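Local coordinates for protein probable benzoylformate decarboxylase (Rhodococcus jostii, PDB 7ORX) that belongs to the thiamine diphosphate-dependent enzymes, a family of multidomain proteins, and binds thiamine diphosphate and a sodium ion as a four-chain assembly, at residues H147-P152 and R180-S184; S184-L188 and A319-T324; I484-A490 and T520-V524. Residues are numbered along the deposited sequence.

Contact 1 (H147-P152 and R180-S184)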
loop_
_atom_site.group_PDB
_atom_site.type_symbol
_atom_site.label_atom_id
_atom_site.label_comp_id
_atom_site.label_asym_id
_atom_site.label_seq_id
_atom_site.Cartn_x
_atom_site.Cartn_y
_atom_site.Cartn_z
ATOM N N HIS C 147 -21.333 -6.869 5.229
ATOM C CA HIS C 147 -21.218 -7.447 6.593
ATOM C C HIS C 147 -20.082 -6.759 7.344
ATOM O O HIS C 147 -20.205 -6.515 8.570
ATOM C CB HIS C 147 -20.923 -8.939 6.513
ATOM C CG HIS C 147 -22.078 -9.747 6.053
ATOM N ND1 HIS C 147 -23.327 -9.621 6.624
ATOM C CD2 HIS C 147 -22.150 -10.730 5.118
ATOM C CE1 HIS C 147 -24.136 -10.491 6.041
ATOM N NE2 HIS C 147 -23.429 -11.187 5.114
ATOM N N THR C 148 -18.979 -6.579 6.623
ATOM C CA THR C 148 -17.731 -5.924 7.097
ATOM C C THR C 148 -18.076 -4.490 7.517
ATOM O O THR C 148 -17.684 -4.101 8.598
ATOM C CB THR C 148 -16.644 -5.914 6.014
ATOM O OG1 THR C 148 -16.325 -7.245 5.612
ATOM C CG2 THR C 148 -15.374 -5.232 6.461
ATOM N N ALA C 149 -18.761 -3.709 6.696
ATOM C CA ALA C 149 -19.137 -2.322 7.058
ATOM C C ALA C 149 -19.894 -2.274 8.398
ATOM O O ALA C 149 -19.616 -1.319 9.146
ATOM C CB ALA C 149 -19.917 -1.689 5.950
ATOM N N LEU C 150 -20.718 -3.276 8.739
ATOM C CA LEU C 150 -21.596 -3.273 9.940
ATOM C C LEU C 150 -20.952 -3.980 11.119
ATOM O O LEU C 150 -21.571 -4.049 12.202
ATOM C CB LEU C 150 -22.924 -3.941 9.611
ATOM C CG LEU C 150 -23.757 -3.195 8.581
ATOM C CD1 LEU C 150 -24.772 -4.098 7.923
ATOM C CD2 LEU C 150 -24.450 -2.005 9.207
ATOM N N LEU C 151 -19.738 -4.446 10.942
ATOM C CA LEU C 151 -19.064 -5.254 11.994
ATOM C C LEU C 151 -18.325 -4.294 12.913
ATOM O O LEU C 151 -17.543 -3.490 12.417
ATOM C CB LEU C 151 -18.108 -6.243 11.316
ATOM C CG LEU C 151 -18.151 -7.677 11.818
ATOM C CD1 LEU C 151 -19.562 -8.116 12.202
ATOM C CD2 LEU C 151 -17.547 -8.558 10.745
ATOM N N PRO C 152 -18.578 -4.313 14.245
ATOM C CA PRO C 152 -17.717 -3.606 15.193
ATOM C C PRO C 152 -16.265 -3.805 14.775
ATOM O O PRO C 152 -15.858 -4.937 14.541
ATOM C CB PRO C 152 -17.997 -4.298 16.537
ATOM C CG PRO C 152 -19.097 -5.317 16.247
ATOM C CD PRO C 152 -19.723 -4.954 14.909
ATOM N N ARG C 180 -27.708 -15.339 4.202
ATOM C CA ARG C 180 -26.598 -15.006 5.132
ATOM C C ARG C 180 -27.031 -13.889 6.073
ATOM O O ARG C 180 -27.633 -12.920 5.603
ATOM C CB ARG C 180 -25.304 -14.577 4.423
ATOM C CG ARG C 180 -24.622 -15.713 3.654
ATOM C CD ARG C 180 -23.108 -15.820 3.781
ATOM N NE ARG C 180 -22.744 -15.981 5.175
ATOM C CZ ARG C 180 -21.845 -15.239 5.826
ATOM N NH1 ARG C 180 -21.111 -14.309 5.226
ATOM N NH2 ARG C 180 -21.651 -15.479 7.108
ATOM N N GLU C 181 -26.772 -14.111 7.361
ATOM C CA GLU C 181 -26.732 -13.125 8.452
ATOM C C GLU C 181 -25.352 -13.217 9.118
ATOM O O GLU C 181 -24.724 -14.252 9.027
ATOM C CB GLU C 181 -27.871 -13.392 9.441
ATOM C CG GLU C 181 -29.260 -13.157 8.845
ATOM C CD GLU C 181 -30.334 -14.046 9.461
ATOM O OE1 GLU C 181 -30.641 -13.871 10.677
ATOM O OE2 GLU C 181 -30.821 -14.977 8.749
ATOM N N VAL C 182 -24.897 -12.134 9.751
ATOM C CA VAL C 182 -23.705 -12.072 10.642
ATOM C C VAL C 182 -24.128 -11.356 11.918
ATOM O O VAL C 182 -24.482 -10.221 11.800
ATOM C CB VAL C 182 -22.578 -11.285 9.957
ATOM C CG1 VAL C 182 -21.434 -11.038 10.909
ATOM C CG2 VAL C 182 -22.056 -11.959 8.697
ATOM N N HIS C 183 -24.066 -11.972 13.082
ATOM C CA HIS C 183 -24.389 -11.342 14.387
ATOM C C HIS C 183 -23.108 -11.047 15.171
ATOM O O HIS C 183 -22.257 -11.912 15.170
ATOM C CB HIS C 183 -25.314 -12.278 15.187
ATOM C CG HIS C 183 -26.486 -12.754 14.397
ATOM N ND1 HIS C 183 -27.341 -11.883 13.772
ATOM C CD2 HIS C 183 -26.932 -13.981 14.087
ATOM C CE1 HIS C 183 -28.250 -12.565 13.106
ATOM N NE2 HIS C 183 -28.023 -13.842 13.276
ATOM N N SER C 184 -22.983 -9.900 15.854
ATOM C CA SER C 184 -21.907 -9.640 16.854
ATOM C C SER C 184 -22.413 -9.956 18.252
ATOM O O SER C 184 -23.524 -9.523 18.536
ATOM C CB SER C 184 -21.434 -8.231 16.768
ATOM O OG SER C 184 -20.963 -7.973 15.452
#
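The end of helix 138-149 and the turn after it face strand 181-184 mainly through side chains. No hydrogen bond joins the two segments, which nonetheless bury 298 Å² between them. The spacing runs from His-147 CA to Val-182 CA, 6.6 Å, to Leu-151 CA and Ser-184 CA, 7.1 Å, so the segments keep an almost even gap. In the strand, side chains alternate: Val-182 and Ser-184 point toward the helix end, whereas His-183 turns away, to a second subunit. His-147 is in the m state (chi1 -72°), which sends its ring out over the strand. With Val-182 in t, its CG2 lands on the ring face 3.5 Å from the centroid and 15° off the normal, a clear CH-pi contact; the closest pair is His-147 ND1 and Val-182 CG2 at 3.4 Å. Leu-151 sits between wells at chi1 -134°. Although its CB points sideways, CD1 reaches 3.7 Å from Val-182 CG1 and 3.5 Å from Ser-184 OG, and Pro-152 CD also approaches Ser-184 OG, at 3.3 Å. Arg-180, with chi3 at 58°, bends so that NH1 lies 3.7 Å from His-147 CD2, but its guanidinium is spent on Gly-314 O and Ala-308 O of the second subunit. Residues 181-184 also pair in parallel with a strand of that subunit, continuing the sheet across the interface. The chemistry implies a division: van der Waals and CH-pi contacts fit the strand to its own chain, while its backbone and the arginine are committed to hydrogen bonds with the neighbour.

Contact 2 (S184-L188 and A319-T324)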
loop_
_atom_site.group_PDB
_atom_site.type_symbol
_atom_site.label_atom_id
_atom_site.label_comp_id
_atom_site.label_asym_id
_atom_site.label_seq_id
_atom_site.Cartn_x
_atom_site.Cartn_y
_atom_site.Cartn_z
ATOM N N SER C 184 -22.983 -9.900 15.854
ATOM C CA SER C 184 -21.907 -9.640 16.854
ATOM C C SER C 184 -22.413 -9.956 18.252
ATOM O O SER C 184 -23.524 -9.523 18.536
ATOM C CB SER C 184 -21.434 -8.231 16.768
ATOM O OG SER C 184 -20.963 -7.973 15.452
ATOM N N ALA C 185 -21.642 -10.698 19.067
ATOM C CA ALA C 185 -21.801 -10.741 20.542
ATOM C C ALA C 185 -22.240 -9.335 20.986
ATOM O O ALA C 185 -21.435 -8.360 20.791
ATOM C CB ALA C 185 -20.519 -11.122 21.243
ATOM N N ALA C 186 -23.476 -9.209 21.505
ATOM C CA ALA C 186 -24.060 -7.958 22.058
ATOM C C ALA C 186 -24.011 -7.995 23.602
ATOM O O ALA C 186 -25.012 -7.537 24.228
ATOM C CB ALA C 186 -25.470 -7.752 21.532
ATOM N N SER C 187 -22.910 -8.499 24.201
ATOM C CA SER C 187 -22.583 -8.389 25.655
ATOM C C SER C 187 -21.169 -8.932 25.993
ATOM O O SER C 187 -20.408 -9.404 25.059
ATOM C CB SER C 187 -23.649 -9.060 26.514
ATOM O OG SER C 187 -23.937 -8.275 27.662
ATOM N N LEU C 188 -20.872 -8.907 27.309
ATOM C CA LEU C 188 -19.559 -9.166 27.975
ATOM C C LEU C 188 -19.773 -9.956 29.279
ATOM O O LEU C 188 -20.848 -9.823 29.889
ATOM C CB LEU C 188 -18.859 -7.827 28.267
ATOM C CG LEU C 188 -19.597 -6.820 29.168
ATOM C CD1 LEU C 188 -18.625 -5.795 29.742
ATOM C CD2 LEU C 188 -20.735 -6.089 28.439
ATOM N N ALA C 319 -16.128 -3.700 24.254
ATOM C CA ALA C 319 -17.474 -4.280 24.420
ATOM C C ALA C 319 -18.498 -3.364 23.781
ATOM O O ALA C 319 -18.211 -2.196 23.535
ATOM C CB ALA C 319 -17.763 -4.495 25.882
ATOM N N PRO C 320 -19.719 -3.861 23.495
ATOM C CA PRO C 320 -20.774 -3.036 22.926
ATOM C C PRO C 320 -21.244 -1.973 23.917
ATOM O O PRO C 320 -21.527 -2.314 25.051
ATOM C CB PRO C 320 -21.854 -4.067 22.611
ATOM C CG PRO C 320 -21.061 -5.290 22.427
ATOM C CD PRO C 320 -20.153 -5.243 23.638
ATOM N N VAL C 321 -21.285 -0.734 23.464
ATOM C CA VAL C 321 -21.561 0.455 24.334
ATOM C C VAL C 321 -23.009 0.388 24.819
ATOM O O VAL C 321 -23.231 0.559 26.019
ATOM C CB VAL C 321 -21.272 1.756 23.550
ATOM C CG1 VAL C 321 -21.783 2.982 24.235
ATOM C CG2 VAL C 321 -19.792 1.893 23.235
ATOM N N GLY C 322 -23.929 0.131 23.883
ATOM C CA GLY C 322 -25.361 -0.084 24.141
ATOM C C GLY C 322 -25.558 -0.988 25.342
ATOM O O GLY C 322 -25.959 -0.491 26.410
ATOM N N SER C 323 -25.259 -2.270 25.175
ATOM C CA SER C 323 -25.482 -3.311 26.209
ATOM C C SER C 323 -24.813 -2.891 27.512
ATOM O O SER C 323 -25.479 -2.979 28.548
ATOM C CB SER C 323 -24.952 -4.675 25.812
ATOM O OG SER C 323 -25.200 -4.947 24.441
ATOM N N THR C 324 -23.529 -2.537 27.466
ATOM C CA THR C 324 -22.712 -2.298 28.676
ATOM C C THR C 324 -23.466 -1.293 29.550
ATOM O O THR C 324 -23.797 -1.617 30.710
ATOM C CB THR C 324 -21.305 -1.824 28.291
ATOM O OG1 THR C 324 -20.734 -2.833 27.456
ATOM C CG2 THR C 324 -20.428 -1.568 29.496
#
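Strand 181-184 gives way here to a loop that leads to helix 190-202, and the loop passes the start of helix 321-331 in the central domain. Ser-184 only introduces the segment; its side chain packs on Leu-151 and Pro-152 instead. Ala-185 makes the first contact through its backbone, its O standing 3.5 Å from Pro-320 CG. Ala-186 continues over the same proline, with its CA 4.0 Å from Pro-320 CG, and supplies the one hydrogen bond between the segments: Ser-323 OG donates to Ala-186 O at 2.6 Å. The CA atoms of Ala-186 and Pro-320 are just 6.0 Å apart, which shows how closely the loop rides over the helix start. Ser-187 points its CB away, yet its N is 4.1 Å from Pro-320 CG and its OG 4.2 Å from Ser-323 CB. Leu-188, in p at chi1 59°, turns toward the helix: CD1 touches Ala-319 CB at 4.2 Å, and CD2 lies 3.4 Å from Thr-324 OG1. That hydroxyl is already engaged, since Thr-324 OG1 donates to Pro-320 O at 2.6 Å, and Thr-324 N bonds to the same Pro-320 O at 3.1 Å as the first turn forms behind Pro-320 at the N-cap position. Across the subunit interface Leu-188 and Ala-185 of the second subunit meet, and Ala-185 meets Leu-188 of that chain. Chemically, then, one short serine-to-carbonyl bond fixes the loop while the proline ring packs on the loop's backbone and Leu-188 supplies the apolar contact to Ala-319; because the acceptor is a main-chain carbonyl, this bond does not depend on a side chain of the loop.

Contact 3 (I484-A490 and T520-V524)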
loop_
_atom_site.group_PDB
_atom_site.type_symbol
_atom_site.label_atom_id
_atom_site.label_comp_id
_atom_site.label_asym_id
_atom_site.label_seq_id
_atom_site.Cartn_x
_atom_site.Cartn_y
_atom_site.Cartn_z
ATOM N N ILE C 484 -18.535 36.682 -1.056
ATOM C CA ILE C 484 -19.417 35.521 -1.359
ATOM C C ILE C 484 -20.847 35.880 -0.962
ATOM O O ILE C 484 -21.069 36.152 0.232
ATOM C CB ILE C 484 -18.962 34.279 -0.581
ATOM C CG1 ILE C 484 -17.510 33.927 -0.910
ATOM C CG2 ILE C 484 -19.924 33.097 -0.781
ATOM C CD1 ILE C 484 -16.971 32.789 -0.053
ATOM N N ASP C 485 -21.792 35.811 -1.900
ATOM C CA ASP C 485 -23.240 35.978 -1.616
ATOM C C ASP C 485 -23.908 34.597 -1.654
ATOM O O ASP C 485 -24.179 34.117 -2.759
ATOM C CB ASP C 485 -23.883 36.942 -2.609
ATOM C CG ASP C 485 -25.286 37.408 -2.216
ATOM O OD1 ASP C 485 -25.830 36.840 -1.254
ATOM O OD2 ASP C 485 -25.831 38.365 -2.854
ATOM N N PHE C 486 -24.211 34.010 -0.496
ATOM C CA PHE C 486 -24.829 32.660 -0.359
ATOM C C PHE C 486 -26.264 32.661 -0.868
ATOM O O PHE C 486 -26.742 31.610 -1.259
ATOM C CB PHE C 486 -24.761 32.174 1.088
ATOM C CG PHE C 486 -23.340 31.867 1.459
ATOM C CD1 PHE C 486 -22.785 30.640 1.147
ATOM C CD2 PHE C 486 -22.521 32.847 1.992
ATOM C CE1 PHE C 486 -21.463 30.373 1.439
ATOM C CE2 PHE C 486 -21.194 32.587 2.268
ATOM C CZ PHE C 486 -20.668 31.345 1.988
ATOM N N VAL C 487 -26.934 33.797 -0.872
ATOM C CA VAL C 487 -28.292 33.908 -1.470
ATOM C C VAL C 487 -28.157 33.653 -2.968
ATOM O O VAL C 487 -28.915 32.852 -3.466
ATOM C CB VAL C 487 -28.967 35.259 -1.160
ATOM C CG1 VAL C 487 -30.259 35.433 -1.937
ATOM C CG2 VAL C 487 -29.204 35.397 0.344
ATOM N N HIS C 488 -27.202 34.284 -3.641
ATOM C CA HIS C 488 -26.931 34.081 -5.087
ATOM C C HIS C 488 -26.560 32.615 -5.316
ATOM O O HIS C 488 -27.019 32.041 -6.307
ATOM C CB HIS C 488 -25.835 35.040 -5.603
ATOM C CG HIS C 488 -26.358 36.342 -6.095
ATOM N ND1 HIS C 488 -27.399 36.392 -7.002
ATOM C CD2 HIS C 488 -25.989 37.624 -5.842
ATOM C CE1 HIS C 488 -27.674 37.668 -7.273
ATOM N NE2 HIS C 488 -26.840 38.443 -6.538
ATOM N N LEU C 489 -25.768 32.018 -4.433
ATOM C CA LEU C 489 -25.367 30.607 -4.616
ATOM C C LEU C 489 -26.599 29.718 -4.471
ATOM O O LEU C 489 -26.829 28.910 -5.363
ATOM C CB LEU C 489 -24.277 30.251 -3.617
ATOM C CG LEU C 489 -22.920 30.907 -3.867
ATOM C CD1 LEU C 489 -21.864 30.201 -3.031
ATOM C CD2 LEU C 489 -22.506 30.828 -5.322
ATOM N N ALA C 490 -27.402 29.920 -3.439
ATOM C CA ALA C 490 -28.649 29.151 -3.213
ATOM C C ALA C 490 -29.547 29.228 -4.445
ATOM O O ALA C 490 -30.053 28.209 -4.887
ATOM C CB ALA C 490 -29.376 29.657 -1.992
ATOM N N THR C 520 -34.552 25.765 2.207
ATOM C CA THR C 520 -34.438 27.221 2.488
ATOM C C THR C 520 -33.059 27.479 3.075
ATOM O O THR C 520 -32.584 26.643 3.865
ATOM C CB THR C 520 -35.511 27.663 3.481
ATOM O OG1 THR C 520 -35.582 26.648 4.483
ATOM C CG2 THR C 520 -36.858 27.791 2.818
ATOM N N LEU C 521 -32.442 28.572 2.669
ATOM C CA LEU C 521 -31.135 29.015 3.169
ATOM C C LEU C 521 -31.313 30.387 3.783
ATOM O O LEU C 521 -31.844 31.264 3.097
ATOM C CB LEU C 521 -30.162 29.102 2.001
ATOM C CG LEU C 521 -28.762 29.530 2.407
ATOM C CD1 LEU C 521 -27.714 28.684 1.698
ATOM C CD2 LEU C 521 -28.552 31.006 2.170
ATOM N N ILE C 522 -30.843 30.577 5.004
ATOM C CA ILE C 522 -30.752 31.917 5.643
ATOM C C ILE C 522 -29.279 32.257 5.776
ATOM O O ILE C 522 -28.604 31.523 6.439
ATOM C CB ILE C 522 -31.424 31.878 7.012
ATOM C CG1 ILE C 522 -32.914 31.595 6.886
ATOM C CG2 ILE C 522 -31.167 33.145 7.767
ATOM C CD1 ILE C 522 -33.501 30.999 8.144
ATOM N N GLU C 523 -28.814 33.349 5.179
ATOM C CA GLU C 523 -27.432 33.827 5.371
ATOM C C GLU C 523 -27.490 34.819 6.516
ATOM O O GLU C 523 -28.113 35.813 6.351
ATOM C CB GLU C 523 -26.883 34.450 4.099
ATOM C CG GLU C 523 -25.477 34.974 4.270
ATOM C CD GLU C 523 -24.931 35.789 3.091
ATOM O OE1 GLU C 523 -25.577 35.787 2.012
ATOM O OE2 GLU C 523 -23.853 36.435 3.235
ATOM N N VAL C 524 -26.961 34.492 7.674
ATOM C CA VAL C 524 -26.907 35.399 8.848
ATOM C C VAL C 524 -25.553 36.072 8.790
ATOM O O VAL C 524 -24.581 35.356 8.693
ATOM C CB VAL C 524 -27.036 34.635 10.173
ATOM C CG1 VAL C 524 -26.913 35.563 11.357
ATOM C CG2 VAL C 524 -28.330 33.852 10.234
#
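Leu-521 covers the inner face of helix 486-493 over one full turn: its CD2 is 4.1 Å from Phe-486 CB, and its CB is 4.1 Å from Ala-490 CB. The axes of helix 486-490 and strand 520-524 approach to 8.7 Å at 167°, nearly antiparallel, so Glu-523, two residues on, meets the helix start. Its OE1 accepts a weak hydrogen bond from Phe-486 N (3.4 Å, 131°). Asp-485 is the N-cap, its OD1 accepting from Val-487 N at 3.3 Å; this OD1 also lies 3.4 Å from Glu-523 OE1, two like-charged acceptors side by side. Glu-523 OE2 instead has a donor in Asn-457. Strand 520-525 lies in the parallel sheet of the C-terminal thiamine diphosphate-binding domain, between strands 452-457 and 496-500. Helix 486-493 packs on one face of it, and helix 503-515 covers the other, where Ile-522 touches Phe-506 and Ala-513.

Contacts 1 and 2 form a continuous pair, because Ser-184 closes the strand of contact 1 and opens the loop of contact 2; their centres are 14 Å apart and both touch the second subunit. Contact 3 lies on the opposite side of the chain's centre, with its centre 42 Å from that of contact 1 and 45 Å from that of contact 2, and nearest atoms about 30 and 33 Å away. It touches the third subunit instead. Contact 3 is also the one near the cofactor: the side chain of Phe-486 is about 8 Å from thiamine diphosphate and about 8 Å from sodium, and it packs on Asp-431, a residue of the metal site.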